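Local structure of putative metal binding protein RUMGNA_00854 (Ruminococcus gnavus, 3U7Z) at residues Ala61-Gly75 with Asp89-Tyr101. The protein is of unknown function but binds calcium ions and is probably a metal-binding protein. Sequence-based numbering, arbitrary orientation.
Sequences ADDSKQQWWCITKGG and DGDAFELTLKEGY. With CA (calcium ion), chain G.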
ATOM      1  N   ALA A  61       3.172   9.464   7.292  1.00  9.56           N
ATOM      2  CA  ALA A  61       4.478   9.875   6.839  1.00  9.97           C
ATOM      3  C   ALA A  61       4.674  11.355   7.181  1.00 12.46           C
ATOM      4  O   ALA A  61       3.787  12.193   6.875  1.00 14.01           O
ATOM      5  CB  ALA A  61       4.637   9.665   5.339  1.00 11.71           C
ATOM      6  N   ASP A  62       5.875  11.683   7.652  1.00 13.88           N
ATOM      7  CA  ASP A  62       6.266  13.076   7.930  1.00 17.51           C
ATOM      8  C   ASP A  62       6.954  13.639   6.693  1.00 18.00           C
ATOM      9  O   ASP A  62       8.117  13.361   6.437  1.00 16.61           O
ATOM     10  CB  ASP A  62       7.171  13.160   9.185  1.00 17.39           C
ATOM     11  CG  ASP A  62       7.683  14.584   9.467  1.00 21.51           C
ATOM     12  OD1 ASP A  62       7.270  15.553   8.793  1.00 21.80           O
ATOM     13  OD2 ASP A  62       8.493  14.716  10.401  1.00 27.21           O
ATOM     14  N   ASP A  63       6.194  14.439   5.948  1.00 19.68           N
ATOM     15  CA  ASP A  63       6.630  15.103   4.728  0.50 22.46           C
ATOM     16  C   ASP A  63       7.886  15.940   4.952  1.00 23.29           C
ATOM     17  O   ASP A  63       8.798  16.013   4.120  1.00 25.20           O
ATOM     18  CB  ASP A  63       5.496  16.029   4.271  0.50 25.01           C
ATOM     19  CG  ASP A  63       5.711  16.527   2.904  0.50 28.33           C
ATOM     20  OD1 ASP A  63       6.411  15.797   2.165  0.50 33.39           O
ATOM     21  OD2 ASP A  63       5.232  17.633   2.577  0.50 27.90           O
ATOM     22  N   SER A  64       7.909  16.599   6.101  1.00 23.44           N
ATOM     23  CA  SER A  64       9.035  17.478   6.433  1.00 24.41           C
ATOM     24  C   SER A  64      10.370  16.737   6.655  1.00 23.86           C
ATOM     25  O   SER A  64      11.433  17.365   6.647  1.00 24.67           O
ATOM     26  CB  SER A  64       8.692  18.335   7.656  1.00 25.14           C
ATOM     27  OG  SER A  64       8.983  17.637   8.834  1.00 24.76           O
ATOM     28  N   LYS A  65      10.300  15.423   6.891  1.00 22.92           N
ATOM     29  CA  LYS A  65      11.491  14.553   6.973  1.00 22.02           C
ATOM     30  C   LYS A  65      11.672  13.676   5.762  1.00 20.27           C
ATOM     31  O   LYS A  65      12.422  12.703   5.801  1.00 22.58           O
ATOM     32  CB  LYS A  65      11.448  13.682   8.218  1.00 24.60           C
ATOM     33  CG  LYS A  65      11.658  14.506   9.477  1.00 30.77           C
ATOM     34  CD  LYS A  65      11.799  13.624  10.692  1.00 35.46           C
ATOM     35  CE  LYS A  65      12.241  14.428  11.929  1.00 38.02           C
ATOM     36  NZ  LYS A  65      13.619  15.033  11.904  1.00 42.15           N
ATOM     37  N   GLN A  66      11.039  14.062   4.673  1.00 19.75           N
ATOM     38  CA  GLN A  66      11.180  13.359   3.408  1.00 19.10           C
ATOM     39  C   GLN A  66      10.710  11.913   3.527  1.00 15.73           C
ATOM     40  O   GLN A  66      11.227  11.065   2.831  1.00 13.46           O
ATOM     41  CB  GLN A  66      12.634  13.420   2.889  1.00 20.82           C
ATOM     42  CG  GLN A  66      13.308  14.807   3.034  1.00 28.87           C
ATOM     43  CD  GLN A  66      12.446  15.965   2.557  1.00 34.61           C
ATOM     44  OE1 GLN A  66      11.803  15.880   1.509  1.00 42.77           O
ATOM     45  NE2 GLN A  66      12.437  17.070   3.320  1.00 36.81           N
ATOM     46  N   GLN A  67       9.699  11.662   4.365  1.00 13.36           N
ATOM     47  CA  GLN A  67       9.171  10.310   4.494  1.00 13.31           C
ATOM     48  C   GLN A  67       8.031  10.103   3.520  1.00 10.87           C
ATOM     49  O   GLN A  67       7.294  11.039   3.211  1.00 11.59           O
ATOM     50  CB  GLN A  67       8.656  10.075   5.886  1.00 13.54           C
ATOM     51  CG  GLN A  67       9.688  10.149   6.936  1.00 16.11           C
ATOM     52  CD  GLN A  67       9.157   9.981   8.332  1.00 18.10           C
ATOM     53  OE1 GLN A  67       7.954   9.909   8.577  1.00 17.47           O
ATOM     54  NE2 GLN A  67      10.087   9.955   9.282  1.00 22.51           N
ATOM     55  N   TRP A  68       7.906   8.863   3.055  1.00  9.93           N
ATOM     56  CA  TRP A  68       6.891   8.524   2.097  1.00  8.85           C
ATOM     57  C   TRP A  68       6.639   7.034   2.133  1.00  7.34           C
ATOM     58  O   TRP A  68       7.501   6.217   2.440  1.00  9.49           O
ATOM     59  CB  TRP A  68       7.294   8.958   0.678  1.00  9.93           C
ATOM     60  CG  TRP A  68       8.628   8.460   0.204  1.00  8.57           C
ATOM     61  CD1 TRP A  68       9.845   8.956   0.589  1.00 11.04           C
ATOM     62  CD2 TRP A  68       8.896   7.527  -0.806  1.00  7.81           C
ATOM     63  NE1 TRP A  68      10.843   8.334  -0.061  1.00 10.96           N
ATOM     64  CE2 TRP A  68      10.301   7.449  -0.947  1.00  9.37           C
ATOM     65  CE3 TRP A  68       8.102   6.670  -1.558  1.00 10.64           C
ATOM     66  CZ2 TRP A  68      10.895   6.572  -1.811  1.00  9.99           C
ATOM     67  CZ3 TRP A  68       8.720   5.857  -2.467  1.00 12.48           C
ATOM     68  CH2 TRP A  68      10.100   5.811  -2.582  1.00 11.81           C
ATOM     69  N   TRP A  69       5.402   6.658   1.819  1.00  8.46           N
ATOM     70  CA  TRP A  69       4.982   5.256   1.714  1.00  6.59           C
ATOM     71  C   TRP A  69       5.270   4.735   0.330  1.00  7.98           C
ATOM     72  O   TRP A  69       4.945   5.346  -0.691  1.00  9.53           O
ATOM     73  CB  TRP A  69       3.501   5.109   2.028  1.00  7.02           C
ATOM     74  CG  TRP A  69       3.229   5.289   3.476  1.00  7.67           C
ATOM     75  CD1 TRP A  69       2.672   6.419   4.109  1.00  8.31           C
ATOM     76  CD2 TRP A  69       3.475   4.342   4.516  1.00  6.53           C
ATOM     77  NE1 TRP A  69       2.610   6.194   5.449  1.00  9.35           N
ATOM     78  CE2 TRP A  69       3.100   4.950   5.729  1.00  7.01           C
ATOM     79  CE3 TRP A  69       3.951   3.043   4.525  1.00  7.32           C
ATOM     80  CZ2 TRP A  69       3.172   4.261   6.938  1.00  8.78           C
ATOM     81  CZ3 TRP A  69       4.068   2.375   5.718  1.00  7.92           C
ATOM     82  CH2 TRP A  69       3.668   2.999   6.913  1.00  7.84           C
ATOM     83  N   CYS A  70       5.900   3.561   0.297  1.00  8.89           N
ATOM     84  CA  CYS A  70       6.301   2.904  -0.928  1.00  9.50           C
ATOM     85  C   CYS A  70       5.620   1.572  -1.101  1.00  9.26           C
ATOM     86  O   CYS A  70       5.590   0.783  -0.180  1.00 10.07           O
ATOM     87  CB  CYS A  70       7.821   2.690  -0.860  1.00 12.10           C
ATOM     88  SG  CYS A  70       8.368   1.660  -2.239  1.00 16.89           S
ATOM     89  N   ILE A  71       5.103   1.323  -2.284  1.00  9.50           N
ATOM     90  CA  ILE A  71       4.436   0.056  -2.596  1.00  8.75           C
ATOM     91  C   ILE A  71       5.427  -0.869  -3.291  1.00  9.55           C
ATOM     92  O   ILE A  71       6.033  -0.483  -4.288  1.00  9.51           O
ATOM     93  CB  ILE A  71       3.249   0.202  -3.569  1.00 11.14           C
ATOM     94  CG1 ILE A  71       2.225   1.223  -3.058  1.00 12.84           C
ATOM     95  CG2 ILE A  71       2.519  -1.160  -3.815  1.00 12.59           C
ATOM     96  CD1 ILE A  71       1.164   1.697  -4.050  1.00 14.57           C
ATOM     97  N   THR A  72       5.554  -2.113  -2.812  1.00  8.55           N
ATOM     98  CA  THR A  72       6.319  -3.149  -3.513  1.00  8.56           C
ATOM     99  C   THR A  72       5.460  -4.392  -3.590  1.00  8.62           C
ATOM    100  O   THR A  72       4.432  -4.499  -2.929  1.00  9.04           O
ATOM    101  CB  THR A  72       7.677  -3.427  -2.877  1.00  9.93           C
ATOM    102  OG1 THR A  72       7.504  -3.692  -1.496  1.00 11.78           O
ATOM    103  CG2 THR A  72       8.589  -2.273  -3.059  1.00 13.02           C
ATOM    104  N   LYS A  73       5.834  -5.302  -4.491  1.00  8.87           N
ATOM    105  CA  LYS A  73       5.130  -6.551  -4.671  1.00 10.62           C
ATOM    106  C   LYS A  73       6.209  -7.638  -4.621  1.00 10.60           C
ATOM    107  O   LYS A  73       7.058  -7.738  -5.508  1.00 11.63           O
ATOM    108  CB  LYS A  73       4.360  -6.518  -5.991  1.00 13.13           C
ATOM    109  CG  LYS A  73       3.591  -7.811  -6.335  1.00 15.73           C
ATOM    110  CD  LYS A  73       2.737  -7.533  -7.616  1.00 23.16           C
ATOM    111  CE  LYS A  73       2.578  -8.658  -8.600  1.00 28.16           C
ATOM    112  NZ  LYS A  73       2.302  -8.091  -9.989  1.00 30.11           N
ATOM    113  N   GLY A  74       6.202  -8.379  -3.522  1.00 11.19           N
ATOM    114  CA  GLY A  74       7.280  -9.316  -3.234  1.00 12.16           C
ATOM    115  C   GLY A  74       8.620  -8.680  -3.252  1.00 13.99           C
ATOM    116  O   GLY A  74       9.596  -9.269  -3.686  1.00 15.43           O
ATOM    117  N   GLY A  75       8.663  -7.454  -2.781  1.00 13.30           N
ATOM    118  CA  GLY A  75       9.873  -6.678  -2.708  1.00 14.76           C
ATOM    119  C   GLY A  75      10.277  -5.980  -3.995  1.00 14.91           C
ATOM    120  O   GLY A  75      11.231  -5.193  -4.009  1.00 16.88           O
ATOM    121  N   ASP A  89      -4.424 -13.154  -7.828  1.00 10.34           N
ATOM    122  CA  ASP A  89      -4.490 -14.180  -6.808  1.00 10.49           C
ATOM    123  C   ASP A  89      -3.077 -14.561  -6.390  1.00 11.70           C
ATOM    124  O   ASP A  89      -2.209 -14.830  -7.216  1.00 14.42           O
ATOM    125  CB  ASP A  89      -5.296 -15.388  -7.297  1.00 12.27           C
ATOM    126  CG  ASP A  89      -5.524 -16.406  -6.227  1.00 13.43           C
ATOM    127  OD1 ASP A  89      -5.719 -16.071  -5.049  1.00 15.66           O
ATOM    128  OD2 ASP A  89      -5.557 -17.617  -6.605  1.00 17.78           O
ATOM    129  N   GLY A  90      -2.872 -14.640  -5.085  1.00 12.97           N
ATOM    130  CA  GLY A  90      -1.590 -15.048  -4.548  1.00 13.35           C
ATOM    131  C   GLY A  90      -0.599 -13.922  -4.346  1.00 13.53           C
ATOM    132  O   GLY A  90       0.476 -14.157  -3.806  1.00 15.14           O
ATOM    133  N   ASP A  91      -0.947 -12.705  -4.739  1.00 10.24           N
ATOM    134  CA  ASP A  91      -0.014 -11.596  -4.597  1.00 10.49           C
ATOM    135  C   ASP A  91       0.301 -11.301  -3.167  1.00  9.06           C
ATOM    136  O   ASP A  91      -0.555 -11.387  -2.289  1.00 10.52           O
ATOM    137  CB  ASP A  91      -0.555 -10.297  -5.208  1.00 10.14           C
ATOM    138  CG  ASP A  91      -0.404 -10.186  -6.718  1.00 12.69           C
ATOM    139  OD1 ASP A  91       0.344 -10.962  -7.339  1.00 14.91           O
ATOM    140  OD2 ASP A  91      -1.024  -9.255  -7.267  1.00 12.20           O
ATOM    141  N   ALA A  92       1.536 -10.884  -2.960  1.00 10.89           N
ATOM    142  CA  ALA A  92       1.978 -10.310  -1.664  1.00  9.57           C
ATOM    143  C   ALA A  92       2.502  -8.902  -1.964  1.00  9.63           C
ATOM    144  O   ALA A  92       3.412  -8.744  -2.795  1.00 11.49           O
ATOM    145  CB  ALA A  92       3.088 -11.162  -1.063  1.00 11.58           C
ATOM    146  N   PHE A  93       1.889  -7.901  -1.354  1.00  7.75           N
ATOM    147  CA  PHE A  93       2.298  -6.531  -1.461  1.00  6.95           C
ATOM    148  C   PHE A  93       2.844  -6.075  -0.158  1.00  8.57           C
ATOM    149  O   PHE A  93       2.494  -6.594   0.890  1.00  9.18           O
ATOM    150  CB  PHE A  93       1.148  -5.605  -1.820  1.00  9.21           C
ATOM    151  CG  PHE A  93       0.619  -5.813  -3.191  1.00 10.55           C
ATOM    152  CD1 PHE A  93       1.170  -5.146  -4.253  1.00 11.02           C
ATOM    153  CD2 PHE A  93      -0.472  -6.676  -3.438  1.00 11.13           C
ATOM    154  CE1 PHE A  93       0.704  -5.300  -5.562  1.00 12.75           C
ATOM    155  CE2 PHE A  93      -0.923  -6.872  -4.765  1.00 11.80           C
ATOM    156  CZ  PHE A  93      -0.335  -6.152  -5.809  1.00 14.51           C
ATOM    157  N   GLU A  94       3.725  -5.085  -0.233  1.00  8.28           N
ATOM    158  CA  GLU A  94       4.244  -4.432   0.977  1.00  9.32           C
ATOM    159  C   GLU A  94       4.030  -2.923   0.833  1.00  8.29           C
ATOM    160  O   GLU A  94       4.140  -2.361  -0.287  1.00  8.87           O
ATOM    161  CB  GLU A  94       5.730  -4.761   1.205  1.00  9.78           C
ATOM    162  CG  GLU A  94       6.023  -6.243   1.111  1.00 11.84           C
ATOM    163  CD  GLU A  94       6.159  -6.826  -0.326  1.00 11.25           C
ATOM    164  OE1 GLU A  94       6.711  -6.144  -1.224  1.00 13.52           O
ATOM    165  OE2 GLU A  94       5.778  -8.006  -0.544  1.00 13.98           O
ATOM    166  N   LEU A  95       3.754  -2.277   1.948  1.00  7.72           N
ATOM    167  CA  LEU A  95       3.724  -0.795   2.067  1.00  8.05           C
ATOM    168  C   LEU A  95       4.789  -0.461   3.115  1.00  7.46           C
ATOM    169  O   LEU A  95       4.682  -0.852   4.271  1.00  7.30           O
ATOM    170  CB  LEU A  95       2.362  -0.275   2.512  1.00  9.29           C
ATOM    171  CG  LEU A  95       1.250  -0.599   1.548  1.00 14.32           C
ATOM    172  CD1 LEU A  95      -0.118  -0.365   2.137  1.00 17.02           C
ATOM    173  CD2 LEU A  95       1.380   0.114   0.285  1.00 19.84           C
ATOM    174  N   THR A  96       5.847   0.241   2.707  1.00  8.06           N
ATOM    175  CA  THR A  96       6.980   0.516   3.553  1.00  8.20           C
ATOM    176  C   THR A  96       7.167   1.988   3.706  1.00  7.64           C
ATOM    177  O   THR A  96       7.142   2.717   2.749  1.00  8.81           O
ATOM    178  CB  THR A  96       8.278  -0.057   2.953  1.00 10.11           C
ATOM    179  OG1 THR A  96       8.070  -1.439   2.738  1.00 12.69           O
ATOM    180  CG2 THR A  96       9.473   0.120   3.869  1.00 12.06           C
ATOM    181  N   LEU A  97       7.388   2.397   4.940  1.00  8.91           N
ATOM    182  CA  LEU A  97       7.723   3.793   5.216  1.00  8.92           C
ATOM    183  C   LEU A  97       9.187   4.026   4.898  1.00  8.99           C
ATOM    184  O   LEU A  97      10.039   3.509   5.587  1.00 12.32           O
ATOM    185  CB  LEU A  97       7.358   4.213   6.624  1.00  9.69           C
ATOM    186  CG  LEU A  97       7.387   5.713   6.908  1.00 12.02           C
ATOM    187  CD1 LEU A  97       6.500   6.544   6.048  1.00 13.21           C
ATOM    188  CD2 LEU A  97       7.111   5.963   8.378  1.00 16.84           C
ATOM    189  N   LYS A  98       9.451   4.868   3.881  1.00 10.61           N
ATOM    190  CA  LYS A  98      10.781   5.173   3.440  1.00 10.26           C
ATOM    191  C   LYS A  98      11.094   6.616   3.806  1.00 10.95           C
ATOM    192  O   LYS A  98      10.230   7.419   4.065  1.00 12.02           O
ATOM    193  CB  LYS A  98      10.928   4.933   1.939  1.00 11.56           C
ATOM    194  CG  LYS A  98      10.858   3.498   1.512  1.00 12.14           C
ATOM    195  CD  LYS A  98      11.153   3.308  -0.004  1.00 13.38           C
ATOM    196  CE  LYS A  98      11.048   1.836  -0.405  1.00 16.15           C
ATOM    197  NZ  LYS A  98      10.916   1.605  -1.880  1.00 18.92           N
ATOM    198  N   GLU A  99      12.384   6.941   3.769  1.00 13.23           N
ATOM    199  CA  GLU A  99      12.875   8.280   4.055  0.50 15.03           C
ATOM    200  C   GLU A  99      13.904   8.659   2.988  1.00 14.35           C
ATOM    201  O   GLU A  99      14.852   7.928   2.745  1.00 17.69           O
ATOM    202  CB  GLU A  99      13.519   8.376   5.446  0.50 18.90           C
ATOM    203  CG  GLU A  99      12.773   7.690   6.550  0.50 24.88           C
ATOM    204  CD  GLU A  99      13.274   8.119   7.908  0.50 31.05           C
ATOM    205  OE1 GLU A  99      14.402   7.714   8.276  0.50 34.41           O
ATOM    206  OE2 GLU A  99      12.544   8.873   8.585  0.50 33.35           O
ATOM    207  N   GLY A 100      13.680   9.775   2.333  1.00 12.42           N
ATOM    208  CA  GLY A 100      14.604  10.279   1.305  1.00 12.43           C
ATOM    209  C   GLY A 100      14.555   9.529   0.003  1.00 11.48           C
ATOM    210  O   GLY A 100      13.643   8.782  -0.248  1.00 13.20           O
ATOM    211  N   TYR A 101      15.608   9.640  -0.766  1.00 10.61           N
ATOM    212  CA  TYR A 101      15.604   9.228  -2.159  1.00  8.78           C
ATOM    213  C   TYR A 101      17.017   8.964  -2.617  1.00  8.15           C
ATOM    214  O   TYR A 101      17.940   9.626  -2.112  1.00 10.35           O
ATOM    215  CB  TYR A 101      14.919  10.277  -3.007  1.00 11.03           C
ATOM    216  CG  TYR A 101      14.483   9.806  -4.354  1.00  9.55           C
ATOM    217  CD1 TYR A 101      13.571   8.770  -4.485  1.00  9.44           C
ATOM    218  CD2 TYR A 101      14.930  10.421  -5.508  1.00  9.65           C
ATOM    219  CE1 TYR A 101      13.146   8.325  -5.704  1.00 10.05           C
ATOM    220  CE2 TYR A 101      14.505  10.009  -6.766  1.00  9.54           C
ATOM    221  CZ  TYR A 101      13.628   8.953  -6.856  1.00  9.22           C
ATOM    222  OH  TYR A 101      13.264   8.458  -8.080  1.00 10.37           O
ATOM    223  OXT TYR A 101      17.278   8.073  -3.463  1.00  9.39           O
TER
HETATM  224 CA    CA G 139      -5.920 -19.271  -8.066  0.50 19.56          CA
HETATM  225  O   HOH W   1       7.220  -1.491   0.114  1.00 13.04           O
HETATM  226  O   HOH W   2      -0.696  -8.580  -9.816  1.00 19.03           O
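The antiparallel pairing of strands 67-73 and 92-99 in the mixed sheet of this DUF4430 domain, a family of the ubiquitin clan, gives a ribbon with a mainly polar face, which also holds Trp68, and a mainly apolar one. Trp68, Cys70 and Thr72 form the hydrogen-bonded pairs with Lys98, Thr96 and Glu94; strand 7-14 flanks 92-99 on its other side. On the face of Thr72, Glu94 folds back across the neighbouring strand, its chain bent at chi2 (80°). Its OE1 accepts from Thr72 OG1 at 2.6 Å through the anti lone pair, and from Gly75 N at 2.8 Å, which arrives from above the carboxylate plane. Gly74 N makes only a weak bond to Glu94 OE2; its better bond goes to Ala92 O. An alanine in place of Glu94 would probably leave the Thr72 hydroxyl and the Gly75 amide without this acceptor and the turn at 74-75 less firmly fixed. One water donates to both Cys70 O and Thr72 OG1 and also bonds Thr96 OG1, extending the polar network. Further along, Trp68 takes the chi1 of 54° that sets CG between the backbone N and carbonyl carbon; NE1 then meets Gly100 O at 2.8 Å, almost in the ring plane, and Lys98 CB lies over one face of the indole. The opposite face is mostly apolar, although Gln67 NE2 bonds Glu99 OE2 at 2.8 Å at its far end. Leu97 CD1 sits over the Trp69 indole, Ile71 CG1 packs on Leu95 CD2 at 3.6 Å, and Lys73 runs alongside Phe93, CG over one ring face. The backbone ladder thus pairs the strands, apolar side chains pack against Leu32 and Leu36 of helix 32-38, and the Glu94 carboxylate, on strand 92-99, secures the turn after strand 67-73.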